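Side-chain contacts in uncharacterized protein TP-0789 domain-containing protein (PDB 3BUU), which is of unknown function but belongs to the LolA superfamily, whose relatives carry or sort lipoproteins bound for the bacterial outer membrane: residues Q100-D105 with L170-R175; E123-E128 with R157-E162. One frame throughout, in Å; residues are numbered along the deposited sequence. Where two conformers were deposited one is given.

Interaction 1. Residues Q100-D105 with L170-R175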
# COMPACT_ATOMS: atom_id res chain seq x y z
N GLN A 100 2.21 -7.58 8.55
CA GLN A 100 3.27 -7.30 7.61
C GLN A 100 3.00 -6.07 6.76
O GLN A 100 3.63 -5.91 5.73
CB GLN A 100 3.49 -8.54 6.72
CG GLN A 100 4.02 -9.70 7.50
CD GLN A 100 5.38 -9.37 8.07
OE1 GLN A 100 6.29 -9.06 7.34
NE2 GLN A 100 5.52 -9.48 9.40
N VAL A 101 2.06 -5.22 7.20
CA VAL A 101 1.62 -4.06 6.43
C VAL A 101 2.17 -2.80 7.05
O VAL A 101 1.99 -2.57 8.26
CB VAL A 101 0.09 -4.03 6.36
CG1 VAL A 101 -0.37 -2.91 5.44
CG2 VAL A 101 -0.45 -5.39 5.87
N ALA A 102 2.85 -1.98 6.25
CA ALA A 102 3.37 -0.67 6.68
C ALA A 102 2.26 0.37 6.47
O ALA A 102 1.40 0.22 5.61
CB ALA A 102 4.56 -0.31 5.88
N ASN A 103 2.34 1.49 7.19
CA ASN A 103 1.39 2.58 6.97
C ASN A 103 1.30 2.98 5.51
O ASN A 103 0.21 3.16 4.97
CB ASN A 103 1.80 3.78 7.82
CG ASN A 103 1.54 3.57 9.30
OD1 ASN A 103 0.60 2.88 9.68
ND2 ASN A 103 2.38 4.18 10.13
N GLY A 104 2.45 3.12 4.83
CA GLY A 104 2.43 3.55 3.45
C GLY A 104 1.80 2.53 2.52
O GLY A 104 1.32 2.93 1.45
N ASP A 105 1.79 1.24 2.89
CA ASP A 105 1.17 0.28 2.04
C ASP A 105 -0.32 0.52 1.88
O ASP A 105 -0.91 0.14 0.88
CB ASP A 105 1.38 -1.14 2.58
CG ASP A 105 2.81 -1.60 2.63
OD1 ASP A 105 3.62 -1.11 1.82
OD2 ASP A 105 3.10 -2.48 3.49
N LEU A 170 16.54 -8.01 2.82
CA LEU A 170 15.17 -8.34 2.46
C LEU A 170 14.31 -8.39 3.71
O LEU A 170 14.64 -9.11 4.66
CB LEU A 170 15.13 -9.68 1.74
CG LEU A 170 13.77 -10.18 1.25
CD1 LEU A 170 13.19 -9.31 0.15
CD2 LEU A 170 13.85 -11.59 0.74
N LEU A 171 13.20 -7.67 3.69
CA LEU A 171 12.29 -7.63 4.83
C LEU A 171 11.01 -8.42 4.62
O LEU A 171 10.55 -9.08 5.55
CB LEU A 171 11.94 -6.21 5.15
CG LEU A 171 13.12 -5.37 5.63
CD1 LEU A 171 12.63 -3.94 5.94
CD2 LEU A 171 13.82 -5.99 6.84
N LYS A 172 10.45 -8.34 3.42
CA LYS A 172 9.19 -9.01 3.18
C LYS A 172 8.98 -9.06 1.68
O LYS A 172 9.68 -8.41 0.92
CB LYS A 172 8.01 -8.31 3.89
CG LYS A 172 7.71 -6.94 3.40
CD LYS A 172 6.63 -6.21 4.19
CE LYS A 172 6.19 -4.91 3.52
NZ LYS A 172 5.30 -4.14 4.42
N THR A 173 8.00 -9.86 1.28
CA THR A 173 7.64 -10.00 -0.10
C THR A 173 6.13 -9.84 -0.23
O THR A 173 5.39 -10.04 0.73
CB THR A 173 8.04 -11.40 -0.63
OG1 THR A 173 7.39 -12.39 0.16
CG2 THR A 173 9.54 -11.62 -0.58
N SER A 174 5.67 -9.44 -1.40
CA SER A 174 4.26 -9.38 -1.67
C SER A 174 3.95 -10.08 -2.99
O SER A 174 4.81 -10.19 -3.87
CB SER A 174 3.75 -7.95 -1.71
OG SER A 174 4.31 -7.30 -2.81
N ARG A 175 2.72 -10.53 -3.10
CA ARG A 175 2.16 -11.08 -4.33
C ARG A 175 0.80 -10.43 -4.58
O ARG A 175 0.04 -10.21 -3.65
CB ARG A 175 1.91 -12.60 -4.16
CG ARG A 175 3.09 -13.42 -3.86
CD ARG A 175 2.71 -14.90 -3.92
NE ARG A 175 1.54 -15.37 -3.15
CZ ARG A 175 1.56 -15.73 -1.87
NH1 ARG A 175 2.67 -15.59 -1.14
NH2 ARG A 175 0.46 -16.20 -1.29
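Lys172 CG sits between its own backbone N and carbonyl carbon (chi1 65°), and beyond it the chain runs fully extended toward Gln100 and Asp105. Asp105 turns its carboxylate to meet it, with CG beside the backbone N. The two side chains come from opposite directions. Asp105 OD2 accepts from Lys172 NZ at 2.9 Å through its syn lone pair, as part of a salt bridge. NZ also donates to the backbone oxygen Gln100 O at 2.8 Å, tilted 30° from the carbonyl plane. Tyr144 OH also hydrogen-bonds to both Lys172 NZ and Asp105 OD1. Asp105 OD2 takes a second donor from its own segment. Ala102 N reaches it at 2.8 Å from above the carboxylate plane, and the bond is nearly straight at 167°. The contact joins the strand 170-182 of the large antiparallel beta structure, of the kind found in the LolA superfamily, to the short strand 101-102 and the helix 103-107. Lys172 lies at a classic beta bulge, with Leu171 and Lys172 set opposite Phe163 on the adjacent strand. Phe163 also makes a cation-pi contact with the lysine. Nearer the strand, the Gln100 and Lys172 side chains run alongside one another in opposite senses. Gln100 OE1 lies 3.9 Å from Lys172 CB, while Gln100 NE2 hydrogen-bonds to Glu201. A methionine in place of Lys172 would probably leave the Asp105 carboxylate without its positive mate and Gln100 O without this donor, within a largely buried site. Closer to the amine, the aliphatic chain also lies against the backbone, with Lys172 CD 3.4 Å from Gln100 O. The methyl group Ala102 CB stands 4.2 Å from Lys172 NZ.

Interaction 2. Residues E123-E128 with R157-E162; sequences ESIDDE and RPYKAE
Ile125 reaches over to Tyr159 and Lys160 with a single methyl, CD1. It lies 3.9 Å from Tyr159 CE2, an apolar contact made obliquely to the ring. The same methyl meets the end of Lys160 at 4.0 Å from NZ, and these two chains point tip to tip. Ile125 CG1 stands beside the backbone N (chi1 -57°) and CD1 extends from it (chi2 173°), which carries the methyl out to both partners. Ile125 also opens a type II' beta turn that ends at Glu128, closed by a bond from Ile125 N to Glu128 O. This is the hairpin between strands 115-125 and 128-137, at the edge of the antiparallel structure. Strands 128-137 and 146-152 lie between strand 115-125 and strand 158-164, so the side chains bridge across them. Side chains of those two strands take part: Tyr159 stacks on Tyr130, and Lys160 makes a cation-pi contact with Trp150. The polar link is indirect. One water donates to Glu123 OE1 at 2.7 Å and accepts from Lys160 NZ at 2.8 Å. The opposite charges themselves stay 4.8 Å apart, Glu123 OE1 to Lys160 NZ. Trp150 NE1 also bonds to Glu123 OE1.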
# COMPACT_ATOMS: atom_id res chain seq x y z
N GLU A 123 13.18 -11.42 -16.08
CA GLU A 123 13.12 -12.79 -15.59
C GLU A 123 11.99 -13.54 -16.25
O GLU A 123 10.92 -12.98 -16.46
CB GLU A 123 12.85 -12.84 -14.08
CG GLU A 123 13.97 -12.60 -13.17
CD GLU A 123 13.69 -12.87 -11.70
OE1 GLU A 123 12.69 -13.50 -11.29
OE2 GLU A 123 14.59 -12.46 -10.94
N SER A 124 12.23 -14.80 -16.56
CA SER A 124 11.21 -15.70 -17.05
C SER A 124 10.87 -16.64 -15.91
O SER A 124 11.75 -17.20 -15.26
CB SER A 124 11.77 -16.54 -18.21
OG SER A 124 12.24 -15.70 -19.26
N ILE A 125 9.60 -16.81 -15.64
CA ILE A 125 9.21 -17.75 -14.62
C ILE A 125 8.12 -18.42 -15.43
O ILE A 125 7.03 -17.86 -15.60
CB ILE A 125 8.74 -17.04 -13.29
CG1 ILE A 125 9.82 -16.10 -12.70
CG2 ILE A 125 8.27 -18.05 -12.24
CD1 ILE A 125 9.34 -15.24 -11.49
N ASP A 126 8.47 -19.60 -15.97
CA ASP A 126 7.60 -20.36 -16.91
C ASP A 126 7.46 -19.78 -18.33
O ASP A 126 8.47 -19.41 -18.93
CB ASP A 126 6.26 -20.72 -16.26
CG ASP A 126 5.96 -22.23 -16.31
OD1 ASP A 126 6.52 -22.99 -17.16
OD2 ASP A 126 5.13 -22.64 -15.47
N ASP A 127 6.26 -19.73 -18.92
CA ASP A 127 6.14 -19.09 -20.23
C ASP A 127 5.84 -17.59 -20.12
O ASP A 127 5.46 -16.96 -21.13
CB ASP A 127 5.21 -19.85 -21.23
CG ASP A 127 3.75 -19.86 -20.80
OD1 ASP A 127 3.43 -19.51 -19.64
OD2 ASP A 127 2.90 -20.23 -21.65
N GLU A 128 6.04 -17.03 -18.91
CA GLU A 128 5.82 -15.62 -18.61
C GLU A 128 7.12 -14.86 -18.36
O GLU A 128 7.97 -15.28 -17.59
CB GLU A 128 4.93 -15.44 -17.40
CG GLU A 128 3.52 -15.95 -17.61
CD GLU A 128 2.76 -15.08 -18.57
OE1 GLU A 128 2.97 -15.22 -19.80
OE2 GLU A 128 1.97 -14.25 -18.10
N ARG A 157 0.87 -6.07 -15.73
CA ARG A 157 0.32 -6.33 -14.39
C ARG A 157 1.44 -6.45 -13.36
O ARG A 157 2.44 -7.13 -13.58
CB ARG A 157 -0.47 -7.61 -14.34
CG ARG A 157 -1.83 -7.54 -14.93
CD ARG A 157 -2.50 -8.88 -14.78
NE ARG A 157 -3.73 -8.82 -15.48
CZ ARG A 157 -4.60 -9.82 -15.44
NH1 ARG A 157 -4.29 -10.91 -14.76
NH2 ARG A 157 -5.75 -9.71 -16.09
N PRO A 158 1.22 -5.87 -12.16
CA PRO A 158 2.16 -6.20 -11.07
C PRO A 158 2.01 -7.67 -10.72
O PRO A 158 0.88 -8.18 -10.61
CB PRO A 158 1.70 -5.25 -9.95
CG PRO A 158 0.23 -5.03 -10.20
CD PRO A 158 0.08 -5.05 -11.71
N TYR A 159 3.14 -8.31 -10.44
CA TYR A 159 3.17 -9.72 -10.14
C TYR A 159 3.58 -9.97 -8.70
O TYR A 159 2.87 -10.64 -7.96
CB TYR A 159 4.10 -10.43 -11.13
CG TYR A 159 4.37 -11.88 -10.84
CD1 TYR A 159 3.35 -12.81 -10.77
CD2 TYR A 159 5.67 -12.31 -10.64
CE1 TYR A 159 3.62 -14.14 -10.49
CE2 TYR A 159 5.95 -13.63 -10.37
CZ TYR A 159 4.93 -14.53 -10.31
OH TYR A 159 5.19 -15.85 -10.02
N LYS A 160 4.75 -9.46 -8.30
CA LYS A 160 5.24 -9.65 -6.95
C LYS A 160 6.25 -8.57 -6.68
O LYS A 160 6.74 -7.88 -7.60
CB LYS A 160 5.85 -11.07 -6.79
CG LYS A 160 7.19 -11.27 -7.46
CD LYS A 160 7.72 -12.69 -7.28
CE LYS A 160 9.14 -12.81 -7.87
NZ LYS A 160 9.70 -14.16 -7.61
N ALA A 161 6.58 -8.41 -5.41
CA ALA A 161 7.56 -7.45 -4.98
C ALA A 161 8.40 -7.99 -3.86
O ALA A 161 7.99 -8.87 -3.10
CB ALA A 161 6.89 -6.13 -4.62
N GLU A 162 9.59 -7.40 -3.76
CA GLU A 162 10.51 -7.65 -2.62
C GLU A 162 10.84 -6.30 -2.00
O GLU A 162 11.19 -5.36 -2.73
CB GLU A 162 11.78 -8.35 -3.11
CG GLU A 162 11.59 -9.78 -3.58
CD GLU A 162 12.86 -10.41 -4.07
OE1 GLU A 162 13.85 -9.70 -4.25
OE2 GLU A 162 12.84 -11.63 -4.34
O HOH W 1 12.24 -14.31 -8.72

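How the interactions relate
From the N terminus, the chain first reaches 100-105, which opens the loop of interaction 1. Helix 103-107 leads on to strand 115-125 and the hairpin at 123-128, where interaction 2 opens. The chain then passes through strands 128-137 and 146-152 and closes interaction 2 at 157-162. Interaction 1 closes later, at 170-175, so interaction 2 is nested inside it. The closing strands, 158-164 and 170-182, are consecutive and antiparallel neighbours. They meet directly where Ser174 N lies 2.9 Å from Ala161 O, a probable hydrogen bond. Interaction 1, a buried contact, ties strand 101-102 and helix 103-107 to strand 170-182; interaction 2, at the surface, ties the edge hairpin to strand 158-164.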